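Glutathione S-transferase (Acinetobacter baumannii, PDB 4MP4) probably joins glutathione to electrophilic substrates, using a thioredoxin-like domain followed by an all-helical domain. Local coordinates at residues T23-L28 with I33-A38; T117-D122 with I178-A183; A156-G161 with I165-L170; Q194-P199 with K203-R208. One frame throughout, in Å; residues are numbered along the deposited sequence.

Interaction 1: T23-L28 with I33-A38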
# COMPACT_ATOMS: atom_id res chain seq x y z
N THR A 23 -0.92 -11.40 -8.29
CA THR A 23 -0.87 -11.67 -6.86
C THR A 23 -2.22 -12.15 -6.26
O THR A 23 -2.25 -13.05 -5.42
CB THR A 23 -0.39 -10.41 -6.14
OG1 THR A 23 0.92 -10.09 -6.61
CG2 THR A 23 -0.37 -10.60 -4.65
N VAL A 24 -3.31 -11.55 -6.72
CA VAL A 24 -4.65 -11.98 -6.29
C VAL A 24 -5.05 -13.34 -6.87
O VAL A 24 -5.64 -14.17 -6.18
CB VAL A 24 -5.72 -10.93 -6.63
CG1 VAL A 24 -7.11 -11.42 -6.25
CG2 VAL A 24 -5.39 -9.61 -5.93
N PHE A 25 -4.73 -13.56 -8.14
CA PHE A 25 -4.95 -14.86 -8.79
C PHE A 25 -4.26 -15.95 -7.99
O PHE A 25 -4.86 -17.02 -7.73
CB PHE A 25 -4.40 -14.83 -10.21
CG PHE A 25 -4.41 -16.17 -10.92
CD1 PHE A 25 -3.33 -17.05 -10.80
CD2 PHE A 25 -5.45 -16.52 -11.75
CE1 PHE A 25 -3.33 -18.27 -11.46
CE2 PHE A 25 -5.46 -17.74 -12.42
CZ PHE A 25 -4.38 -18.61 -12.28
N VAL A 26 -3.01 -15.68 -7.60
CA VAL A 26 -2.23 -16.64 -6.82
C VAL A 26 -2.91 -16.90 -5.47
O VAL A 26 -3.09 -18.05 -5.06
CB VAL A 26 -0.74 -16.23 -6.63
CG1 VAL A 26 -0.05 -17.14 -5.61
CG2 VAL A 26 0.00 -16.23 -7.97
N GLY A 27 -3.33 -15.82 -4.81
CA GLY A 27 -4.04 -15.92 -3.55
C GLY A 27 -5.30 -16.76 -3.61
O GLY A 27 -5.54 -17.58 -2.73
N LEU A 28 -6.12 -16.54 -4.63
CA LEU A 28 -7.34 -17.32 -4.80
C LEU A 28 -7.04 -18.81 -4.97
O LEU A 28 -7.63 -19.64 -4.29
CB LEU A 28 -8.15 -16.79 -5.98
CG LEU A 28 -8.77 -15.40 -5.81
CD1 LEU A 28 -9.06 -14.74 -7.17
CD2 LEU A 28 -10.04 -15.50 -4.98
N ILE A 33 -10.25 -21.06 -3.61
CA ILE A 33 -11.53 -20.41 -3.83
C ILE A 33 -11.85 -20.47 -5.32
O ILE A 33 -11.04 -20.07 -6.15
CB ILE A 33 -11.49 -18.96 -3.36
CG1 ILE A 33 -11.21 -18.93 -1.85
CG2 ILE A 33 -12.78 -18.25 -3.70
CD1 ILE A 33 -10.74 -17.59 -1.35
N PRO A 34 -13.03 -21.00 -5.67
CA PRO A 34 -13.38 -21.06 -7.09
C PRO A 34 -13.76 -19.68 -7.55
O PRO A 34 -14.40 -18.95 -6.78
CB PRO A 34 -14.59 -21.99 -7.10
CG PRO A 34 -15.18 -21.85 -5.74
CD PRO A 34 -14.06 -21.60 -4.81
N PHE A 35 -13.38 -19.31 -8.76
CA PHE A 35 -13.64 -17.96 -9.26
C PHE A 35 -13.51 -17.94 -10.76
O PHE A 35 -12.89 -18.82 -11.34
CB PHE A 35 -12.66 -16.95 -8.65
CG PHE A 35 -11.23 -17.14 -9.10
CD1 PHE A 35 -10.41 -18.07 -8.48
CD2 PHE A 35 -10.70 -16.38 -10.13
CE1 PHE A 35 -9.09 -18.23 -8.90
CE2 PHE A 35 -9.39 -16.54 -10.54
CZ PHE A 35 -8.59 -17.47 -9.92
N GLU A 36 -14.08 -16.91 -11.38
CA GLU A 36 -14.01 -16.72 -12.82
C GLU A 36 -13.11 -15.54 -13.11
O GLU A 36 -13.04 -14.58 -12.32
CB GLU A 36 -15.41 -16.45 -13.41
CG GLU A 36 -16.48 -17.49 -13.04
CD GLU A 36 -17.92 -16.98 -13.22
OE1 GLU A 36 -18.13 -15.74 -13.25
OE2 GLU A 36 -18.85 -17.81 -13.33
N ILE A 37 -12.44 -15.58 -14.25
CA ILE A 37 -11.52 -14.53 -14.65
C ILE A 37 -12.04 -13.79 -15.89
O ILE A 37 -12.63 -14.38 -16.78
CB ILE A 37 -10.11 -15.11 -14.93
CG1 ILE A 37 -9.06 -14.01 -15.02
CG2 ILE A 37 -10.10 -15.94 -16.19
CD1 ILE A 37 -7.87 -14.25 -14.12
N ALA A 38 -11.81 -12.48 -15.94
CA ALA A 38 -12.13 -11.71 -17.14
C ALA A 38 -11.08 -10.62 -17.38
O ALA A 38 -10.30 -10.29 -16.48
CB ALA A 38 -13.53 -11.09 -17.02

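Interaction 2: T117-D122 with I178-A183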
# COMPACT_ATOMS: atom_id res chain seq x y z
N THR A 117 9.63 1.06 -12.61
CA THR A 117 9.56 1.89 -13.81
C THR A 117 10.52 1.41 -14.91
O THR A 117 10.14 1.35 -16.07
CB THR A 117 9.88 3.36 -13.47
OG1 THR A 117 8.94 3.84 -12.51
CG2 THR A 117 9.79 4.22 -14.70
N GLU A 118 11.74 1.05 -14.54
CA GLU A 118 12.79 0.75 -15.51
C GLU A 118 12.79 -0.72 -15.91
O GLU A 118 13.47 -1.12 -16.86
CB GLU A 118 14.17 1.18 -14.97
CG GLU A 118 14.31 2.71 -14.79
CD GLU A 118 15.61 3.15 -14.09
OE1 GLU A 118 16.68 2.55 -14.32
OE2 GLU A 118 15.54 4.11 -13.29
N ARG A 119 12.07 -1.54 -15.14
CA ARG A 119 11.96 -2.95 -15.44
C ARG A 119 10.52 -3.38 -15.28
O ARG A 119 10.19 -4.09 -14.32
CB ARG A 119 12.88 -3.78 -14.53
CG ARG A 119 14.38 -3.51 -14.69
CD ARG A 119 14.90 -4.07 -16.01
NE ARG A 119 16.35 -3.95 -16.16
CZ ARG A 119 16.96 -3.00 -16.85
NH1 ARG A 119 16.26 -2.06 -17.47
NH2 ARG A 119 18.29 -2.99 -16.93
N PRO A 120 9.65 -2.95 -16.21
CA PRO A 120 8.22 -3.29 -16.10
C PRO A 120 8.03 -4.78 -16.35
O PRO A 120 8.97 -5.42 -16.84
CB PRO A 120 7.57 -2.44 -17.21
CG PRO A 120 8.67 -2.22 -18.20
CD PRO A 120 9.95 -2.13 -17.40
N THR A 121 6.87 -5.34 -16.02
CA THR A 121 6.68 -6.79 -16.17
C THR A 121 6.80 -7.30 -17.62
O THR A 121 6.93 -8.50 -17.85
CB THR A 121 5.35 -7.23 -15.61
OG1 THR A 121 4.31 -6.48 -16.25
CG2 THR A 121 5.32 -7.02 -14.10
N ASP A 122 6.76 -6.38 -18.58
CA ASP A 122 7.09 -6.65 -19.98
C ASP A 122 8.41 -7.41 -20.11
O ASP A 122 8.55 -8.28 -20.97
CB ASP A 122 7.18 -5.31 -20.74
CG ASP A 122 5.94 -4.46 -20.58
OD1 ASP A 122 5.71 -3.90 -19.48
OD2 ASP A 122 5.17 -4.34 -21.56
N ILE A 178 16.11 -10.55 -12.99
CA ILE A 178 16.66 -11.80 -13.50
C ILE A 178 16.35 -12.00 -14.98
O ILE A 178 17.25 -12.24 -15.79
CB ILE A 178 16.13 -12.99 -12.68
CG1 ILE A 178 16.64 -12.88 -11.23
CG2 ILE A 178 16.55 -14.30 -13.31
CD1 ILE A 178 15.84 -13.66 -10.22
N GLN A 179 15.08 -11.85 -15.34
CA GLN A 179 14.64 -12.14 -16.69
C GLN A 179 15.15 -11.12 -17.69
O GLN A 179 15.17 -11.38 -18.89
CB GLN A 179 13.11 -12.23 -16.75
CG GLN A 179 12.58 -13.35 -15.89
CD GLN A 179 13.19 -14.67 -16.33
OE1 GLN A 179 13.38 -14.88 -17.52
NE2 GLN A 179 13.54 -15.53 -15.39
N ASN A 180 15.57 -9.96 -17.18
CA ASN A 180 16.08 -8.90 -18.03
C ASN A 180 17.59 -8.99 -18.25
O ASN A 180 18.14 -8.32 -19.11
CB ASN A 180 15.68 -7.53 -17.50
CG ASN A 180 15.87 -6.41 -18.53
OD1 ASN A 180 14.98 -6.15 -19.35
ND2 ASN A 180 17.01 -5.75 -18.48
N GLY A 181 18.26 -9.82 -17.46
CA GLY A 181 19.68 -10.04 -17.64
C GLY A 181 20.53 -9.35 -16.60
O GLY A 181 21.73 -9.59 -16.52
N ASP A 182 19.92 -8.50 -15.78
CA ASP A 182 20.66 -7.74 -14.77
C ASP A 182 21.32 -8.67 -13.76
O ASP A 182 20.94 -9.84 -13.64
CB ASP A 182 19.74 -6.74 -14.05
CG ASP A 182 19.06 -5.77 -15.00
OD1 ASP A 182 19.77 -5.09 -15.77
OD2 ASP A 182 17.82 -5.68 -14.97
N ALA A 183 22.29 -8.14 -13.01
CA ALA A 183 23.10 -8.95 -12.11
C ALA A 183 22.37 -9.27 -10.81
O ALA A 183 21.95 -8.37 -10.08
CB ALA A 183 24.42 -8.23 -11.81

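Interaction 3: A156-G161 with I165-L170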
# COMPACT_ATOMS: atom_id res chain seq x y z
N ALA A 156 17.07 -20.06 3.81
CA ALA A 156 15.64 -20.31 3.93
C ALA A 156 15.04 -20.65 2.58
O ALA A 156 15.49 -20.17 1.54
CB ALA A 156 14.95 -19.09 4.52
N GLU A 157 14.00 -21.49 2.59
CA GLU A 157 13.29 -21.83 1.38
C GLU A 157 12.17 -20.80 1.12
O GLU A 157 11.90 -20.42 -0.01
CB GLU A 157 12.75 -23.26 1.48
CG GLU A 157 11.79 -23.66 0.38
CD GLU A 157 11.26 -25.09 0.55
OE1 GLU A 157 11.71 -25.80 1.48
OE2 GLU A 157 10.39 -25.49 -0.26
N PHE A 158 11.54 -20.33 2.20
CA PHE A 158 10.52 -19.27 2.14
C PHE A 158 10.87 -18.15 3.12
O PHE A 158 11.72 -18.33 3.98
CB PHE A 158 9.15 -19.83 2.47
CG PHE A 158 8.73 -20.94 1.56
CD1 PHE A 158 8.20 -20.66 0.30
CD2 PHE A 158 8.86 -22.26 1.94
CE1 PHE A 158 7.81 -21.68 -0.55
CE2 PHE A 158 8.47 -23.28 1.10
CZ PHE A 158 7.94 -22.99 -0.15
N LEU A 159 10.22 -16.99 2.99
CA LEU A 159 10.55 -15.82 3.80
C LEU A 159 10.24 -15.99 5.28
O LEU A 159 11.00 -15.54 6.13
CB LEU A 159 9.77 -14.60 3.29
CG LEU A 159 10.31 -13.89 2.05
CD1 LEU A 159 9.26 -12.89 1.55
CD2 LEU A 159 11.64 -13.21 2.38
N PHE A 160 9.13 -16.65 5.58
CA PHE A 160 8.59 -16.69 6.93
C PHE A 160 8.33 -18.11 7.43
O PHE A 160 7.39 -18.35 8.20
CB PHE A 160 7.31 -15.84 7.00
CG PHE A 160 7.52 -14.42 6.59
CD1 PHE A 160 8.31 -13.57 7.35
CD2 PHE A 160 6.96 -13.93 5.42
CE1 PHE A 160 8.54 -12.25 6.96
CE2 PHE A 160 7.17 -12.62 5.03
CZ PHE A 160 7.96 -11.78 5.80
N GLY A 161 9.17 -19.05 7.01
CA GLY A 161 9.03 -20.44 7.40
C GLY A 161 8.39 -21.23 6.28
O GLY A 161 9.06 -21.84 5.45
N ILE A 165 1.97 -15.44 0.52
CA ILE A 165 1.76 -14.70 -0.73
C ILE A 165 2.94 -13.74 -1.02
O ILE A 165 3.19 -13.36 -2.17
CB ILE A 165 0.40 -13.95 -0.71
CG1 ILE A 165 -0.01 -13.46 -2.10
CG2 ILE A 165 0.43 -12.82 0.29
CD1 ILE A 165 -0.22 -14.57 -3.10
N VAL A 166 3.70 -13.39 0.02
CA VAL A 166 4.79 -12.44 -0.13
C VAL A 166 5.97 -13.11 -0.83
O VAL A 166 6.80 -12.43 -1.47
CB VAL A 166 5.20 -11.79 1.23
CG1 VAL A 166 6.24 -10.71 1.01
CG2 VAL A 166 4.01 -11.19 1.93
N ASP A 167 6.05 -14.44 -0.75
CA ASP A 167 7.08 -15.14 -1.53
C ASP A 167 6.84 -14.90 -3.01
O ASP A 167 7.79 -14.61 -3.78
CB ASP A 167 7.15 -16.64 -1.22
CG ASP A 167 7.66 -16.94 0.20
OD1 ASP A 167 8.88 -16.69 0.47
OD2 ASP A 167 6.84 -17.43 1.03
N ALA A 168 5.58 -14.96 -3.41
CA ALA A 168 5.23 -14.80 -4.81
C ALA A 168 5.48 -13.35 -5.26
O ALA A 168 5.90 -13.10 -6.41
CB ALA A 168 3.78 -15.22 -5.07
N GLU A 169 5.28 -12.40 -4.35
CA GLU A 169 5.44 -10.98 -4.66
C GLU A 169 6.93 -10.62 -4.78
O GLU A 169 7.31 -9.83 -5.65
CB GLU A 169 4.77 -10.10 -3.60
CG GLU A 169 3.26 -10.29 -3.47
CD GLU A 169 2.70 -9.66 -2.17
OE1 GLU A 169 3.50 -9.32 -1.28
OE2 GLU A 169 1.47 -9.52 -2.04
N LEU A 170 7.75 -11.18 -3.90
CA LEU A 170 9.19 -10.92 -3.91
C LEU A 170 9.83 -11.54 -5.14
O LEU A 170 10.62 -10.90 -5.83
CB LEU A 170 9.85 -11.45 -2.64
CG LEU A 170 11.37 -11.25 -2.52
CD1 LEU A 170 11.75 -9.77 -2.45
CD2 LEU A 170 11.92 -11.98 -1.31
O HOH W 1 6.87 -17.08 3.50

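Interaction 4: Q194-P199 with K203-R208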
# COMPACT_ATOMS: atom_id res chain seq x y z
N GLN A 194 12.67 -21.14 -7.76
CA GLN A 194 11.86 -22.08 -7.02
C GLN A 194 10.47 -21.49 -6.76
O GLN A 194 9.46 -22.18 -6.91
CB GLN A 194 12.54 -22.46 -5.71
CG GLN A 194 11.60 -23.16 -4.76
CD GLN A 194 12.29 -23.70 -3.52
OE1 GLN A 194 11.64 -24.23 -2.63
NE2 GLN A 194 13.62 -23.57 -3.47
N GLN A 195 10.42 -20.22 -6.38
CA GLN A 195 9.12 -19.60 -6.17
C GLN A 195 8.27 -19.61 -7.44
O GLN A 195 7.05 -19.77 -7.38
CB GLN A 195 9.27 -18.18 -5.61
CG GLN A 195 9.87 -18.16 -4.19
CD GLN A 195 9.15 -19.12 -3.23
OE1 GLN A 195 7.93 -19.30 -3.32
NE2 GLN A 195 9.89 -19.74 -2.32
N TRP A 196 8.93 -19.47 -8.59
CA TRP A 196 8.26 -19.42 -9.88
C TRP A 196 7.65 -20.77 -10.26
O TRP A 196 6.74 -20.84 -11.09
CB TRP A 196 9.24 -18.94 -10.97
CG TRP A 196 8.65 -17.99 -11.95
CD1 TRP A 196 8.56 -18.16 -13.30
CD2 TRP A 196 8.06 -16.71 -11.66
NE1 TRP A 196 7.95 -17.06 -13.87
CE2 TRP A 196 7.63 -16.15 -12.88
CE3 TRP A 196 7.85 -15.98 -10.48
CZ2 TRP A 196 7.01 -14.91 -12.97
CZ3 TRP A 196 7.23 -14.73 -10.56
CH2 TRP A 196 6.81 -14.22 -11.79
N GLN A 197 8.16 -21.85 -9.66
CA GLN A 197 7.72 -23.21 -9.98
C GLN A 197 6.58 -23.64 -9.09
O GLN A 197 6.05 -24.73 -9.24
CB GLN A 197 8.88 -24.21 -9.87
CG GLN A 197 9.99 -23.97 -10.87
CD GLN A 197 9.53 -24.21 -12.31
OE1 GLN A 197 8.74 -25.12 -12.58
NE2 GLN A 197 10.04 -23.38 -13.23
N ARG A 198 6.21 -22.78 -8.15
CA ARG A 198 5.00 -22.98 -7.36
C ARG A 198 3.84 -23.16 -8.35
O ARG A 198 3.74 -22.40 -9.31
CB ARG A 198 4.78 -21.75 -6.47
CG ARG A 198 3.63 -21.84 -5.50
CD ARG A 198 4.10 -22.25 -4.13
NE ARG A 198 2.98 -22.33 -3.20
CZ ARG A 198 3.03 -22.96 -2.03
NH1 ARG A 198 4.14 -23.57 -1.64
NH2 ARG A 198 1.95 -22.98 -1.25
N PRO A 199 3.01 -24.19 -8.14
CA PRO A 199 1.89 -24.51 -9.05
C PRO A 199 0.92 -23.37 -9.32
O PRO A 199 0.50 -23.21 -10.47
CB PRO A 199 1.18 -25.68 -8.33
CG PRO A 199 2.27 -26.35 -7.58
CD PRO A 199 3.20 -25.25 -7.13
N LYS A 203 0.25 -21.86 -12.88
CA LYS A 203 -1.10 -21.77 -13.46
C LYS A 203 -1.38 -20.39 -14.09
O LYS A 203 -2.05 -20.31 -15.12
CB LYS A 203 -2.19 -22.16 -12.45
CG LYS A 203 -2.40 -23.68 -12.36
CD LYS A 203 -3.18 -24.13 -11.11
CE LYS A 203 -4.69 -23.99 -11.27
NZ LYS A 203 -5.28 -24.78 -12.40
N TRP A 204 -0.87 -19.34 -13.46
CA TRP A 204 -0.86 -18.00 -14.05
C TRP A 204 -0.14 -17.98 -15.41
O TRP A 204 -0.70 -17.52 -16.41
CB TRP A 204 -0.20 -16.97 -13.10
CG TRP A 204 -0.23 -15.53 -13.60
CD1 TRP A 204 0.84 -14.79 -14.03
CD2 TRP A 204 -1.37 -14.66 -13.68
NE1 TRP A 204 0.43 -13.52 -14.37
CE2 TRP A 204 -0.92 -13.41 -14.17
CE3 TRP A 204 -2.74 -14.82 -13.40
CZ2 TRP A 204 -1.78 -12.33 -14.38
CZ3 TRP A 204 -3.59 -13.75 -13.61
CH2 TRP A 204 -3.11 -12.51 -14.10
N LEU A 205 1.09 -18.50 -15.43
CA LEU A 205 1.93 -18.46 -16.63
C LEU A 205 1.31 -19.18 -17.82
O LEU A 205 1.45 -18.75 -18.96
CB LEU A 205 3.32 -19.02 -16.33
CG LEU A 205 3.99 -18.38 -15.11
CD1 LEU A 205 5.40 -18.92 -14.93
CD2 LEU A 205 4.01 -16.86 -15.23
N ALA A 206 0.60 -20.26 -17.55
CA ALA A 206 -0.07 -21.00 -18.62
C ALA A 206 -1.31 -20.23 -19.08
O ALA A 206 -1.61 -20.17 -20.28
CB ALA A 206 -0.46 -22.39 -18.14
N LEU A 207 -2.02 -19.65 -18.11
CA LEU A 207 -3.27 -18.95 -18.37
C LEU A 207 -3.02 -17.78 -19.30
O LEU A 207 -3.79 -17.54 -20.21
CB LEU A 207 -3.93 -18.46 -17.06
CG LEU A 207 -5.16 -17.55 -17.21
CD1 LEU A 207 -6.31 -18.27 -17.84
CD2 LEU A 207 -5.60 -16.97 -15.86
N ARG A 208 -1.91 -17.09 -19.09
CA ARG A 208 -1.56 -15.96 -19.95
C ARG A 208 -1.60 -16.33 -21.43
O ARG A 208 -2.22 -15.62 -22.21
CB ARG A 208 -0.20 -15.40 -19.59
CG ARG A 208 -0.10 -14.77 -18.21
CD ARG A 208 1.03 -13.75 -18.20
NE ARG A 208 1.89 -13.93 -19.36
CZ ARG A 208 2.11 -13.00 -20.29
NH1 ARG A 208 1.55 -11.81 -20.19
NH2 ARG A 208 2.91 -13.27 -21.32

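Interaction 1: T23-L28 with I33-A38
Ile33 begins the contact by giving its backbone N-H to the carbonyl of Leu28, with Ile33 N 3.1 Å from Leu28 O and an almost straight N-H...O angle of 170°. The bond ties the last turns of helix 19-30 to the chain that has just left it. Beside it the side chains of the same two residues meet, Ile33 CG2 lying 4.1 Å from Leu28 CD2, so that a branched aliphatic side chain packs next to the hydrogen bond.

Phe35 carries most of the packing. Its CG lies between the backbone N and the carbonyl carbon (chi1 67°), which turns the ring in toward the helix. Leu28 CD1 sits squarely over one face, 3.6 Å from the centroid of the Phe35 ring, a CH-pi contact. Leu28 CB reaches the rim of the same ring, 3.4 Å from Phe35 CE1. At the edge of the Phe35 ring comes Phe25, its CD2 3.8 Å from Phe35 CZ, with the two ring planes at 85°.

Ile37 ends the series with a single methyl: its CD1 lies 4.1 Å from Phe25 CD2, and a long aliphatic residue suits this reach from strand to helix.

The contact lies within the beta-alpha-beta unit of the thioredoxin-like domain, in which strand 36-40 runs parallel to strand 8-13 and Glu36 and Ala38 bond to its backbone. Leu28 also packs on Leu81 of helix 74-84, whereas Phe25 and Ile37 both touch Leu207 of helix 199-215.

Interaction 2: T117-D122 with I178-A183
Arg119 reaches across to Asn180 and Asp182 with its whole side chain. From CB, which points toward the other segment, the chain runs to CG and then bends at chi2, which swings CD and the guanidinium toward Asn180 and Asp182. CD packs between Asp182 OD2 and Asn180 CG, with Arg119 CD 3.6 Å from the latter.

At NE the strong bonding starts: Arg119 NE donates to Asp182 OD2 at 2.6 Å with an N-H...O angle of 179°. NH2 completes the grip, Arg119 NH2 lying 2.8 Å from Asp182 OD1. This is a side-on, two-pronged salt bridge. Each oxygen uses its syn lone pair, and the guanidinium and carboxylate planes are only 11° apart, so the pairing fixes the rotation of both groups. NH2 has a second acceptor in the carbonyl O of Thr131. The remaining nitrogen folds back on its own helix end, with Arg119 NH1 3.0 Å from Glu118 O.

Over one face of the guanidinium lies Asn180 ND2, the amide and guanidinium planes 28° apart. Asn180 ND2 is 3.0 Å from Arg119 NE, but both are donors and no hydrogen bond joins them; the amide is held by Asn180 OD1, which accepts from Lys129 N. Arginine suits this buried place because five N-H groups can serve several acceptors at once. Between Asn180 and Asp182, Gly181 takes the positive phi of a Schellman motif, turning the chain so that Asp182 faces the arginine.

The bridge thus joins the end of helix 113-118 to the loop between helices 165-178 and 186-196. Helix 165-178 adds Arg176, which bonds to the carbonyl O of Arg119, and Leu177, which packs on Asp182.

Interaction 3: A156-G161 with I165-L170
The irregular chain of 156-161 passes the first turns of helix 165-178, coming nearest at Leu159 and Asp167, whose CA atoms are 6.4 Å apart. Asp167 holds the two together through its carboxylate. OD1 uses its syn lone pair to accept from the loop backbone, Leu159 N standing 2.9 Å from Asp167 OD1 with an N-H...O angle of 151°; it also bonds Tyr191 OH. OD2 accepts hydrogen bonds from Ser164 N and from a water, which in turn accepts from Phe160 N at 3.1 Å. Both oxygens of this buried acid are therefore well supplied with partners, which would probably steady its negative charge. Ser164 and Asp167 are spaced as in the N-capping box known at this helix of other glutathione transferases, and the bond to Ser164 N is consistent with it.

Phe158 covers the acid obliquely, with Phe158 CD1 3.6 Å from Asp167 OD2 and the two planes at 68°. Leu159 divides its methyls: its CD1 lies 3.8 Å from Val166 CG1, and its CD2 lies 3.9 Å from Leu170 CD2. Leu170 extends to this meeting because its CG is anti to the backbone N (chi1 179°). The edge of Phe160 approaches Val166, while Leu159 CB sits over one face of that ring. Leu159, Val166 and Leu170 suit their places by setting methyl groups against one another beside the polar link.

Val166 packs on Ile104 and Phe160 on Ala101 of helix 95-110; Tyr191 of helix 186-196 touches both Leu159 and Leu170, and Ile165 meets Thr23 and Val26 of helix 19-30 in the thioredoxin-like domain.

Interaction 4: Q194-P199 with K203-R208
Pro199 and Lys203 span the opening turn of helix 199-215, and with Trp196 and Leu205 they form a short helix-to-helix corner in the C-terminal all-helical domain of the glutathione transferase fold. The polar part is a helical i to i+4 hydrogen bond: Lys203 N lies 2.8 Å from Pro199 O, with an N-H...O angle of 141°. Proline fits at the first position of a helix: it has no N-H, and none is needed in the first turn, where amide N-H groups have no carbonyl of the helix to bond, and its phi is already helical. Arg198 before it stands at the N-cap, and its side chain leads away to a salt bridge with Glu30 of helix 19-30 and a cation-pi contact with Trp163, just before helix 165-178.

Van der Waals packing accompanies this bond. The methylenes of Lys203 lie against the same carbonyl, with Lys203 CG 3.5 Å from Pro199 O. The ammonium end bends off at chi3 and chi4, as suits a lysine at the surface. Lys203 also touches His29 of helix 19-30.

The apolar contact is between the last turn of helix 186-196 and helix 199-215. Trp196 and Leu205 cross at about a right angle, and the methyl approaches the indole obliquely. Trp196 is broad enough to rest as well on Leu172 of helix 165-178 and Ile124 of helix 122-125, while Leu205 packs on Phe125. Leu205 holds its CG beside the backbone N (chi1 -52°), which sends one branch to the pyrrole side of the indole: Leu205 CD1 sits 3.6 Å from Trp196 CD1 and 3.3 Å from Trp196 NE1.

Overall arrangement
From the N terminus, interaction 1 comes first, closing the short turn from helix 19-30 to strand 36-40 in the thioredoxin-like domain. The others belong to the helical domain. Interaction 2 closes the longest loop, bringing 117-122 to 178-183, and interaction 3 falls wholly within that loop, joining a short approach to its following helix. Interaction 4 comes after both, at the corner leading into helix 199-215; no two contacts cross. In space, interactions 3 and 4 touch, Phe158 and Asp167 meeting Gln195. Both also touch interaction 1, through Ile165 with Val26 and Trp204 with Phe25, and so tie the domains together. Interaction 2 stands apart, its centre about 25 Å from that of interaction 1.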